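Local atomic coordinates of adenosine kinase (Trypanosoma brucei brucei, PDB entry 4N09), a protein that probably catalyses the magnesium-dependent transfer of a phosphate from ATP to adenosine, giving AMP in purine salvage. Residues Arg10-Cys15 / Val158-Glu163; Leu18-Ala23 / Cys126-Thr131; Gln76-Ala81 / Gly325-Gln330; Ile197-Pro202 / Ile222-His227. All coordinates share one frame; numbering follows the deposited sequence.

Contact 1: residues Arg10-Cys15 / Val158-Glu163; sequences RVYVQC and VRAMDE
Y12 and M161 form a Met-aromatic contact where strand 11-14, a member of the large sheet of this ribokinase-like fold, packs against helix 155-163. The sulfur SD of M161 lies 4.8 Å from the centroid of the Y12 ring and 28° off its normal, an oblique approach, while CG of M161 makes the nearest touch, 3.6 Å from Y12 CE1. The methyl of A160 instead meets the ring edge, with CB 4.1 Å from Y12 CD1. The Y12 ring points at the helix because CG stands opposite the backbone N (chi1 179°). Its hydroxyl is engaged along its own strand, as OH donates to Q14 OE1 at 2.6 Å, nearly in line with the amide C=O. Around R10 the contact turns polar: its guanidinium reaches the backbone of A160 and the side chain of E163, with NH1 3.6 Å from A160 O, which lies near the guanidinium plane. E163 OE1 sits over a guanidinium face, 3.9 Å from NH1: a long salt bridge of charges alone, with no N-H directed at the oxygen. Strand 11-14 runs between the parallel strands 87-94 and 166-169, Y12 also touching V90 and F169; M161 leans on Q183 and K187 of helix 178-190, which borders the contact beyond the methionine.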
# COMPACT_ATOMS: atom_id res chain seq x y z
N ARG A 10 14.19 8.73 -7.56
CA ARG A 10 12.83 9.19 -7.51
C ARG A 10 11.84 8.01 -7.60
O ARG A 10 11.98 7.10 -8.42
CB ARG A 10 12.57 10.26 -8.59
CG ARG A 10 13.22 11.60 -8.22
CD ARG A 10 12.79 12.90 -8.91
NE ARG A 10 11.41 13.37 -8.75
CZ ARG A 10 10.43 13.19 -9.64
NH1 ARG A 10 10.64 12.51 -10.76
NH2 ARG A 10 9.22 13.66 -9.43
N VAL A 11 10.82 8.06 -6.74
CA VAL A 11 9.75 7.04 -6.73
C VAL A 11 8.36 7.64 -6.96
O VAL A 11 8.02 8.76 -6.50
CB VAL A 11 9.85 5.99 -5.60
CG1 VAL A 11 11.01 6.27 -4.70
CG2 VAL A 11 8.56 5.86 -4.81
N TYR A 12 7.57 6.91 -7.74
CA TYR A 12 6.22 7.31 -8.10
C TYR A 12 5.27 6.34 -7.44
O TYR A 12 5.44 5.12 -7.55
CB TYR A 12 6.08 7.21 -9.62
CG TYR A 12 4.74 7.54 -10.18
CD1 TYR A 12 4.50 8.79 -10.74
CD2 TYR A 12 3.72 6.62 -10.17
CE1 TYR A 12 3.24 9.12 -11.25
CE2 TYR A 12 2.47 6.93 -10.70
CZ TYR A 12 2.24 8.17 -11.24
OH TYR A 12 0.99 8.47 -11.77
N VAL A 13 4.27 6.88 -6.76
CA VAL A 13 3.30 6.08 -6.02
C VAL A 13 1.92 6.52 -6.43
O VAL A 13 1.66 7.72 -6.54
CB VAL A 13 3.42 6.29 -4.50
CG1 VAL A 13 2.33 5.54 -3.75
CG2 VAL A 13 4.77 5.85 -4.01
N GLN A 14 1.02 5.56 -6.59
CA GLN A 14 -0.34 5.86 -6.94
C GLN A 14 -1.26 4.98 -6.15
O GLN A 14 -1.04 3.78 -6.07
CB GLN A 14 -0.56 5.65 -8.43
CG GLN A 14 -1.92 6.12 -8.90
CD GLN A 14 -1.93 6.48 -10.39
OE1 GLN A 14 -0.96 7.02 -10.94
NE2 GLN A 14 -3.06 6.21 -11.04
N CYS A 15 -2.28 5.60 -5.57
CA CYS A 15 -3.26 4.90 -4.75
C CYS A 15 -4.48 5.78 -4.56
O CYS A 15 -4.59 6.83 -5.19
CB CYS A 15 -2.65 4.52 -3.40
SG CYS A 15 -3.57 3.26 -2.46
N VAL A 158 3.05 13.38 -16.10
CA VAL A 158 3.98 12.85 -17.10
C VAL A 158 5.43 13.25 -16.77
O VAL A 158 6.33 12.45 -16.98
CB VAL A 158 3.63 13.22 -18.58
CG1 VAL A 158 2.14 13.06 -18.87
CG2 VAL A 158 4.13 14.61 -18.95
N ARG A 159 5.66 14.45 -16.22
CA ARG A 159 7.02 14.82 -15.77
C ARG A 159 7.48 13.85 -14.66
O ARG A 159 8.60 13.35 -14.70
CB ARG A 159 7.12 16.28 -15.28
N ALA A 160 6.58 13.57 -13.70
CA ALA A 160 6.85 12.68 -12.59
C ALA A 160 7.17 11.28 -13.07
O ALA A 160 8.12 10.65 -12.59
CB ALA A 160 5.65 12.63 -11.65
N MET A 161 6.34 10.78 -13.96
CA MET A 161 6.59 9.47 -14.54
C MET A 161 7.89 9.45 -15.29
O MET A 161 8.70 8.53 -15.13
CB MET A 161 5.46 9.04 -15.45
CG MET A 161 4.17 8.75 -14.72
SD MET A 161 3.07 7.58 -15.51
CE MET A 161 2.99 8.15 -17.20
N ASP A 162 8.13 10.48 -16.09
CA ASP A 162 9.36 10.51 -16.89
C ASP A 162 10.61 10.56 -16.04
O ASP A 162 11.61 10.04 -16.44
CB ASP A 162 9.35 11.67 -17.89
N GLU A 163 10.55 11.18 -14.88
CA GLU A 163 11.74 11.33 -14.04
C GLU A 163 11.88 10.28 -12.92
O GLU A 163 12.84 10.32 -12.14
CB GLU A 163 11.76 12.75 -13.46
CG GLU A 163 11.82 13.86 -14.51
CD GLU A 163 11.90 15.24 -13.89
OE1 GLU A 163 12.39 15.35 -12.73
OE2 GLU A 163 11.50 16.22 -14.56

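Contact 2: residues Leu18-Ala23 / Cys126-Thr131; sequences LLDVSA and CAVCIT. With ADN (adenosine), chain E.
L18 and C126, whose CD1 and CB atoms touch at 4.1 Å, lie on the same side of the adenine ring of bound adenosine. L18 CD1 stands almost straight above the middle of the base, 3.6 Å from C4, and C126 SG lies above the same face but displaced past the C8 rim, 3.9 Å from C8. The other flat group, the D20 carboxylate, takes the ribose hydroxyls in a two-pronged grip: O2' donates to OD1 at 2.6 Å and O3' to OD2 at 2.8 Å. Two bonds thus fix its rotation, and the CB of C126 packs beside OD1. D20 projects CG on the side opposite its carbonyl carbon (chi1 -73°), and its CB rests against V128 CG1, 3.7 Å away, so a valine of the second strand supports the sugar-binding aspartate. Further along the same sheet face, CG2 of V128 and CD1 of I130 close round the S22 hydroxyl, whose bond to V128 O is weak. Beneath these side chains the strands pair in parallel, linked by five main-chain bonds that alternate between them, from C126 N to L19 O (2.8 Å) through to I130 N with A23 O; their axes cross at -29°. Strand 18-24 is flanked on its other side by the antiparallel strand 61-64, and strand 124-131 by 134-140. A23, A127 and C129 turn to the opposite face, where helix 50-55 packs, with helix 27-32 also meeting C129.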
# COMPACT_ATOMS: atom_id res chain seq x y z
N LEU A 18 -7.43 8.46 1.21
CA LEU A 18 -8.63 8.33 2.04
C LEU A 18 -8.36 8.85 3.41
O LEU A 18 -7.24 8.74 3.91
CB LEU A 18 -9.02 6.87 2.21
CG LEU A 18 -9.19 6.04 0.95
CD1 LEU A 18 -9.51 4.61 1.34
CD2 LEU A 18 -10.25 6.62 0.05
N LEU A 19 -9.38 9.45 4.00
CA LEU A 19 -9.30 9.90 5.36
C LEU A 19 -9.82 8.80 6.24
O LEU A 19 -10.94 8.34 6.06
CB LEU A 19 -10.15 11.14 5.58
CG LEU A 19 -9.86 11.74 6.95
CD1 LEU A 19 -8.93 12.95 6.86
CD2 LEU A 19 -11.16 12.09 7.64
N ASP A 20 -9.01 8.39 7.21
CA ASP A 20 -9.39 7.34 8.13
C ASP A 20 -10.20 7.90 9.29
O ASP A 20 -9.74 8.80 10.03
CB ASP A 20 -8.17 6.57 8.66
CG ASP A 20 -7.55 5.65 7.63
OD1 ASP A 20 -8.18 5.39 6.59
OD2 ASP A 20 -6.42 5.16 7.87
N VAL A 21 -11.40 7.35 9.46
CA VAL A 21 -12.29 7.72 10.52
C VAL A 21 -12.40 6.52 11.45
O VAL A 21 -12.99 5.51 11.11
CB VAL A 21 -13.68 8.08 9.98
CG1 VAL A 21 -14.60 8.46 11.12
CG2 VAL A 21 -13.59 9.20 8.95
N SER A 22 -11.81 6.67 12.62
CA SER A 22 -11.52 5.55 13.49
C SER A 22 -12.16 5.55 14.87
O SER A 22 -12.25 6.62 15.48
CB SER A 22 -10.03 5.59 13.74
OG SER A 22 -9.63 4.34 14.21
N ALA A 23 -12.52 4.36 15.38
CA ALA A 23 -13.14 4.23 16.70
C ALA A 23 -13.11 2.81 17.23
O ALA A 23 -13.14 1.84 16.45
CB ALA A 23 -14.57 4.68 16.63
N CYS A 126 -12.26 6.12 4.97
CA CYS A 126 -12.27 4.73 5.37
C CYS A 126 -12.70 4.60 6.82
O CYS A 126 -12.14 5.23 7.72
CB CYS A 126 -10.86 4.16 5.22
SG CYS A 126 -10.80 2.37 5.46
N ALA A 127 -13.73 3.79 7.06
CA ALA A 127 -14.17 3.54 8.42
C ALA A 127 -13.25 2.50 9.03
O ALA A 127 -13.11 1.41 8.51
CB ALA A 127 -15.60 3.04 8.41
N VAL A 128 -12.60 2.84 10.13
CA VAL A 128 -11.72 1.89 10.76
C VAL A 128 -12.19 1.52 12.13
O VAL A 128 -12.25 2.33 13.05
CB VAL A 128 -10.19 2.21 10.62
CG1 VAL A 128 -9.90 3.49 9.84
CG2 VAL A 128 -9.43 2.13 11.92
N CYS A 129 -12.53 0.25 12.26
CA CYS A 129 -13.15 -0.29 13.46
C CYS A 129 -12.16 -1.05 14.30
O CYS A 129 -11.70 -2.11 13.91
CB CYS A 129 -14.28 -1.22 13.06
SG CYS A 129 -15.38 -0.45 11.90
N ILE A 130 -11.85 -0.50 15.47
CA ILE A 130 -10.84 -1.08 16.31
C ILE A 130 -11.50 -2.06 17.29
O ILE A 130 -12.47 -1.74 17.96
CB ILE A 130 -10.04 0.00 17.08
CG1 ILE A 130 -9.52 1.06 16.13
CG2 ILE A 130 -8.84 -0.61 17.81
CD1 ILE A 130 -9.05 2.34 16.81
N THR A 131 -10.93 -3.25 17.33
CA THR A 131 -11.27 -4.26 18.32
C THR A 131 -9.97 -4.80 18.83
O THR A 131 -9.39 -5.67 18.20
CB THR A 131 -12.08 -5.41 17.70
OG1 THR A 131 -11.37 -5.98 16.60
CG2 THR A 131 -13.38 -4.89 17.18
O5' ADN E . -3.30 -0.30 5.54
C5' ADN E . -4.52 0.25 6.04
C4' ADN E . -4.94 1.41 5.17
O4' ADN E . -5.72 0.90 4.11
C3' ADN E . -5.83 2.43 5.84
O3' ADN E . -4.98 3.53 6.09
C2' ADN E . -6.91 2.75 4.82
O2' ADN E . -7.13 4.16 4.53
C1' ADN E . -6.41 2.03 3.59
N9 ADN E . -7.39 1.47 2.67
C8 ADN E . -8.33 0.55 2.99
N7 ADN E . -9.07 0.18 1.92
C5 ADN E . -8.54 0.89 0.91
C6 ADN E . -8.85 0.99 -0.50
N6 ADN E . -9.83 0.25 -1.02
N1 ADN E . -8.08 1.83 -1.21
C2 ADN E . -7.07 2.56 -0.66
N3 ADN E . -6.74 2.52 0.62
C4 ADN E . -7.43 1.71 1.41

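Contact 3: residues Gln76-Ala81 / Gly325-Gln330; sequences QWMQQA and GHYTAQ. With ADP (adenosine-5'-diphosphate), chain F.
The carbonyl oxygen of W77, whose indole meets Y327 across the contact, accepts a bond from Q80 NE2 at 3.0 Å, on a lone pair in the carbonyl plane; the oxygen lies only 6° out of the Q80 amide plane. The same NE2 also donates to E342 O. Across the contact the packing is apolar: W77 CZ3 lies 4.0 Å from Y327 CE2, the two side chains crossing at about a right angle, and Y327 OH sits at the indole edge. M78, bent at chi2 and chi3, brings its sulfur to the tyrosine edge, SD 5.4 Å from the ring centroid in a Met-aromatic contact, and to the T328 methyl, 3.8 Å from CG2. The polar ends have other partners: W77 NE1 with P341 O, Y327 OH with S345 N, T328 OG1 with A303 O. C-terminal rings F340 and F346 stack on W77 and Y327. The other side of helix 318-333 lines the ADP pocket, A329 CB beside the ribose and Q330 NE2, which also bonds P287 O, giving adenine N3 a weak 3.4 Å bond, a helix placed against the nucleotide as in the PfkB (ribokinase) family.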
# COMPACT_ATOMS: atom_id res chain seq x y z
N GLN A 76 9.22 8.41 2.94
CA GLN A 76 9.76 9.78 3.06
C GLN A 76 10.36 9.98 4.44
O GLN A 76 11.45 10.51 4.60
CB GLN A 76 8.66 10.78 2.78
CG GLN A 76 9.12 12.22 2.65
CD GLN A 76 10.02 12.48 1.46
OE1 GLN A 76 9.58 12.46 0.30
NE2 GLN A 76 11.28 12.74 1.74
N TRP A 77 9.70 9.43 5.45
CA TRP A 77 10.26 9.43 6.82
C TRP A 77 11.67 8.82 6.92
O TRP A 77 12.49 9.22 7.75
CB TRP A 77 9.31 8.68 7.75
CG TRP A 77 9.80 8.63 9.16
CD1 TRP A 77 9.84 9.66 10.06
CD2 TRP A 77 10.35 7.49 9.83
NE1 TRP A 77 10.40 9.25 11.26
CE2 TRP A 77 10.72 7.92 11.14
CE3 TRP A 77 10.58 6.17 9.46
CZ2 TRP A 77 11.27 7.05 12.07
CZ3 TRP A 77 11.16 5.31 10.39
CH2 TRP A 77 11.48 5.75 11.67
N MET A 78 11.96 7.84 6.08
CA MET A 78 13.30 7.24 6.04
C MET A 78 14.31 8.05 5.24
O MET A 78 15.47 7.69 5.19
CB MET A 78 13.22 5.84 5.44
CG MET A 78 12.52 4.82 6.30
SD MET A 78 13.47 4.33 7.74
CE MET A 78 14.95 3.53 7.09
N GLN A 79 13.87 9.11 4.59
CA GLN A 79 14.76 9.93 3.80
C GLN A 79 14.43 11.40 4.02
O GLN A 79 14.08 12.13 3.09
CB GLN A 79 14.55 9.60 2.31
CG GLN A 79 14.79 8.15 1.90
CD GLN A 79 16.24 7.73 2.00
OE1 GLN A 79 17.14 8.57 2.18
NE2 GLN A 79 16.48 6.41 1.91
N GLN A 80 14.53 11.84 5.26
CA GLN A 80 14.07 13.20 5.61
C GLN A 80 14.91 14.34 5.03
O GLN A 80 14.43 15.46 4.86
CB GLN A 80 13.94 13.33 7.12
CG GLN A 80 12.71 12.61 7.63
CD GLN A 80 12.64 12.63 9.13
OE1 GLN A 80 12.79 13.69 9.73
NE2 GLN A 80 12.44 11.48 9.75
N ALA A 81 16.16 14.04 4.71
CA ALA A 81 17.02 15.00 4.04
C ALA A 81 16.56 15.31 2.63
O ALA A 81 17.16 16.14 1.95
CB ALA A 81 18.46 14.49 4.05
N GLY A 325 12.23 -2.91 5.66
CA GLY A 325 10.78 -3.06 5.84
C GLY A 325 10.40 -3.61 7.21
O GLY A 325 9.47 -3.14 7.83
N HIS A 326 11.11 -4.61 7.70
CA HIS A 326 10.85 -5.11 9.03
C HIS A 326 11.05 -4.03 10.05
O HIS A 326 10.29 -3.93 11.01
CB HIS A 326 11.74 -6.30 9.35
CG HIS A 326 11.45 -7.51 8.52
ND1 HIS A 326 12.32 -8.57 8.41
CD2 HIS A 326 10.38 -7.82 7.76
CE1 HIS A 326 11.78 -9.50 7.63
NE2 HIS A 326 10.61 -9.06 7.20
N TYR A 327 12.09 -3.23 9.88
CA TYR A 327 12.37 -2.18 10.83
C TYR A 327 11.23 -1.17 10.83
O TYR A 327 10.76 -0.79 11.90
CB TYR A 327 13.71 -1.49 10.55
CG TYR A 327 13.80 -0.18 11.28
CD1 TYR A 327 14.17 -0.15 12.63
CD2 TYR A 327 13.47 1.00 10.66
CE1 TYR A 327 14.24 1.04 13.32
CE2 TYR A 327 13.54 2.21 11.33
CZ TYR A 327 13.92 2.23 12.66
OH TYR A 327 13.94 3.44 13.36
N THR A 328 10.77 -0.75 9.67
CA THR A 328 9.72 0.27 9.68
C THR A 328 8.42 -0.26 10.21
O THR A 328 7.69 0.47 10.90
CB THR A 328 9.47 0.92 8.29
OG1 THR A 328 9.20 -0.09 7.31
CG2 THR A 328 10.68 1.71 7.89
N ALA A 329 8.08 -1.49 9.84
CA ALA A 329 6.82 -2.09 10.25
C ALA A 329 6.79 -2.25 11.74
O ALA A 329 5.77 -2.00 12.37
CB ALA A 329 6.61 -3.42 9.59
N GLN A 330 7.93 -2.61 12.31
CA GLN A 330 8.03 -2.78 13.74
C GLN A 330 8.01 -1.45 14.52
O GLN A 330 7.59 -1.41 15.66
CB GLN A 330 9.23 -3.65 14.11
CG GLN A 330 9.00 -5.10 13.72
CD GLN A 330 10.00 -6.05 14.32
OE1 GLN A 330 11.08 -5.66 14.74
NE2 GLN A 330 9.65 -7.31 14.35
PB ADP F . -0.12 -6.88 6.92
O1B ADP F . -0.29 -6.82 5.39
O2B ADP F . -0.22 -5.55 7.66
O3B ADP F . -0.91 -7.97 7.64
PA ADP F . 2.04 -8.43 7.99
O1A ADP F . 1.02 -8.57 9.12
O2A ADP F . 2.55 -9.66 7.24
O3A ADP F . 1.44 -7.35 6.96
O5' ADP F . 3.31 -7.67 8.62
C5' ADP F . 4.20 -6.88 7.87
C4' ADP F . 5.46 -6.87 8.68
O4' ADP F . 5.19 -6.18 9.89
C3' ADP F . 5.95 -8.26 9.05
O3' ADP F . 6.76 -8.84 8.02
C2' ADP F . 6.69 -7.94 10.32
O2' ADP F . 7.95 -7.41 10.01
C1' ADP F . 5.91 -6.81 10.95
N9 ADP F . 4.95 -7.35 11.96
C8 ADP F . 3.64 -7.53 11.75
N7 ADP F . 3.06 -8.02 12.85
C5 ADP F . 4.00 -8.15 13.79
C6 ADP F . 4.03 -8.61 15.19
N6 ADP F . 2.90 -9.02 15.78
N1 ADP F . 5.22 -8.62 15.84
C2 ADP F . 6.35 -8.21 15.24
N3 ADP F . 6.35 -7.77 13.98
C4 ADP F . 5.24 -7.72 13.21

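Contact 4: residues Ile197-Pro202 / Ile222-His227; sequences INLSAP and IVANRH. With ADP (adenosine-5'-diphosphate), chain F; EDO (1,2-ethanediol), chain G.
L199 and A224 meet at the carboxyl ends of neighbouring parallel strands, 194-198 and 221-225, joined by a beta-alpha-beta crossover within the ribokinase-like fold. One branch of L199, CD1, presses on the A224 methyl, 3.6 Å from CB; the other, CD2, reaches back to I222 CG2 at 4.2 Å, the leucine and isoleucine crossing at a slant. L199 therefore straddles two residues of the second strand, backed by E228 and F232 of helix 226-236. N198 and V223 point to the opposite face of the sheet, towards M305 of helix 300-312. Main-chain bonds fix the register: V223 N donates to I197 O at 2.8 Å, and L199 N to V223 O at 3.0 Å. Beyond them the 197-202 segment leaves the sheet through an Asx turn, in which N198 OD1 accepts from S200 N at 3.0 Å, the donor tilted 31° from the amide carbonyl plane. With CG opposite its backbone N (chi1 -161°), N198 OD1 also lies 2.7 Å from O2 of a bound 1,2-ethanediol, probably from the crystallisation liquor, while ND2 bonds Y168 OH. The second strand instead runs straight into a helix, N-capped by N225, whose OD1 takes the backbone N of E228. The other end of that amide holds the nucleotide: N225 ND2 donates to O1B of the ADP beta-phosphate at 3.1 Å, with an N-H...O angle of 164°.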
# COMPACT_ATOMS: atom_id res chain seq x y z
N ILE A 197 4.00 -3.91 -7.30
CA ILE A 197 2.61 -3.94 -6.89
C ILE A 197 2.40 -4.72 -5.60
O ILE A 197 3.18 -5.61 -5.25
CB ILE A 197 1.74 -4.53 -8.01
CG1 ILE A 197 0.47 -3.76 -8.09
CG2 ILE A 197 1.43 -6.02 -7.81
CD1 ILE A 197 -0.26 -3.97 -9.38
N ASN A 198 1.33 -4.35 -4.92
CA ASN A 198 0.90 -4.91 -3.64
C ASN A 198 -0.40 -5.62 -3.93
O ASN A 198 -1.20 -5.12 -4.69
CB ASN A 198 0.59 -3.73 -2.73
CG ASN A 198 0.56 -4.10 -1.28
OD1 ASN A 198 -0.05 -5.08 -0.88
ND2 ASN A 198 1.25 -3.30 -0.47
N LEU A 199 -0.66 -6.78 -3.35
CA LEU A 199 -1.94 -7.43 -3.62
C LEU A 199 -3.07 -6.81 -2.80
O LEU A 199 -4.24 -6.99 -3.13
CB LEU A 199 -1.86 -8.92 -3.37
CG LEU A 199 -0.90 -9.64 -4.31
CD1 LEU A 199 -1.00 -11.15 -4.13
CD2 LEU A 199 -1.12 -9.29 -5.78
N SER A 200 -2.72 -6.08 -1.75
CA SER A 200 -3.64 -5.23 -0.99
C SER A 200 -4.71 -5.95 -0.16
O SER A 200 -4.87 -5.62 1.00
CB SER A 200 -4.31 -4.17 -1.87
OG SER A 200 -3.35 -3.24 -2.36
N ALA A 201 -5.48 -6.85 -0.77
CA ALA A 201 -6.56 -7.52 -0.05
C ALA A 201 -7.08 -8.70 -0.84
O ALA A 201 -7.07 -8.67 -2.07
CB ALA A 201 -7.70 -6.57 0.17
N PRO A 202 -7.58 -9.74 -0.15
CA PRO A 202 -8.13 -10.92 -0.80
C PRO A 202 -9.19 -10.58 -1.80
O PRO A 202 -9.27 -11.23 -2.83
CB PRO A 202 -8.74 -11.68 0.36
CG PRO A 202 -7.82 -11.37 1.49
CD PRO A 202 -7.52 -9.91 1.31
N ILE A 222 6.25 -8.28 -6.90
CA ILE A 222 4.94 -8.50 -6.33
C ILE A 222 5.06 -8.69 -4.85
O ILE A 222 5.77 -9.58 -4.39
CB ILE A 222 4.29 -9.76 -6.88
CG1 ILE A 222 4.10 -9.65 -8.38
CG2 ILE A 222 2.95 -10.00 -6.22
CD1 ILE A 222 3.80 -10.99 -9.01
N VAL A 223 4.31 -7.90 -4.09
CA VAL A 223 4.37 -7.95 -2.65
C VAL A 223 3.01 -8.27 -2.07
O VAL A 223 2.01 -7.78 -2.54
CB VAL A 223 4.80 -6.61 -2.08
CG1 VAL A 223 4.95 -6.74 -0.57
CG2 VAL A 223 6.11 -6.19 -2.69
N ALA A 224 2.99 -9.10 -1.04
CA ALA A 224 1.75 -9.43 -0.37
C ALA A 224 1.99 -10.00 0.98
O ALA A 224 3.12 -10.28 1.34
CB ALA A 224 0.96 -10.43 -1.20
N ASN A 225 0.92 -10.19 1.74
CA ASN A 225 0.98 -10.96 3.00
C ASN A 225 0.49 -12.41 2.82
O ASN A 225 0.10 -12.83 1.73
CB ASN A 225 0.19 -10.25 4.10
CG ASN A 225 -1.30 -10.24 3.84
OD1 ASN A 225 -1.85 -11.14 3.20
ND2 ASN A 225 -1.96 -9.25 4.34
N ARG A 226 0.55 -13.17 3.92
CA ARG A 226 0.17 -14.59 3.97
C ARG A 226 -1.24 -14.87 3.41
O ARG A 226 -1.40 -15.69 2.51
CB ARG A 226 0.24 -15.01 5.41
CG ARG A 226 0.25 -16.50 5.68
CD ARG A 226 -0.34 -16.76 7.08
NE ARG A 226 0.38 -16.10 8.16
CZ ARG A 226 1.46 -16.60 8.77
NH1 ARG A 226 1.98 -17.78 8.42
NH2 ARG A 226 2.03 -15.89 9.75
N HIS A 227 -2.24 -14.13 3.86
CA HIS A 227 -3.61 -14.37 3.44
C HIS A 227 -3.80 -14.07 1.95
O HIS A 227 -4.41 -14.85 1.22
CB HIS A 227 -4.59 -13.56 4.30
CG HIS A 227 -4.34 -13.71 5.78
ND1 HIS A 227 -4.89 -14.73 6.53
CD2 HIS A 227 -3.54 -13.02 6.62
CE1 HIS A 227 -4.45 -14.64 7.78
NE2 HIS A 227 -3.63 -13.61 7.85
PB ADP F . -0.12 -6.88 6.92
O1B ADP F . -0.29 -6.82 5.39
O2B ADP F . -0.22 -5.55 7.66
O3B ADP F . -0.91 -7.97 7.64
PA ADP F . 2.04 -8.43 7.99
O1A ADP F . 1.02 -8.57 9.12
O2A ADP F . 2.55 -9.66 7.24
O3A ADP F . 1.44 -7.35 6.96
O5' ADP F . 3.31 -7.67 8.62
C5' ADP F . 4.20 -6.88 7.87
C4' ADP F . 5.46 -6.87 8.68
O4' ADP F . 5.19 -6.18 9.89
C3' ADP F . 5.95 -8.26 9.05
O3' ADP F . 6.76 -8.84 8.02
C2' ADP F . 6.69 -7.94 10.32
O2' ADP F . 7.95 -7.41 10.01
C1' ADP F . 5.91 -6.81 10.95
N9 ADP F . 4.95 -7.35 11.96
C8 ADP F . 3.64 -7.53 11.75
N7 ADP F . 3.06 -8.02 12.85
C5 ADP F . 4.00 -8.15 13.79
C6 ADP F . 4.03 -8.61 15.19
N6 ADP F . 2.90 -9.02 15.78
N1 ADP F . 5.22 -8.62 15.84
C2 ADP F . 6.35 -8.21 15.24
N3 ADP F . 6.35 -7.77 13.98
C4 ADP F . 5.24 -7.72 13.21
C1 EDO G . 2.39 -5.87 2.42
O1 EDO G . 2.75 -6.94 3.32
C2 EDO G . 0.85 -5.78 2.27
O2 EDO G . 0.32 -6.68 1.25

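Contacts 1 and 4 share the large sheet: contact 1 packs a helix on strand 11-14, while contact 4 pairs two other strands, about 22 Å away between centres. Contact 2 belongs to the smaller five-stranded sheet, on the far side of the chain's centre from contact 1, although their first segments adjoin in sequence. All four are largely buried, contact 4 lying nearest the centre; contact 1 alone touches an exposed residue, E163. Backbone bonds dominate contacts 2 and 4, whereas contact 3 rests on sulfur, aromatic and methyl packing, to which contact 1 adds a long, charge-only salt bridge. Contact 2 supplies part of the adenosine site; contacts 3 and 4 approach one ADP at different ends, adenosine moiety and beta-phosphate.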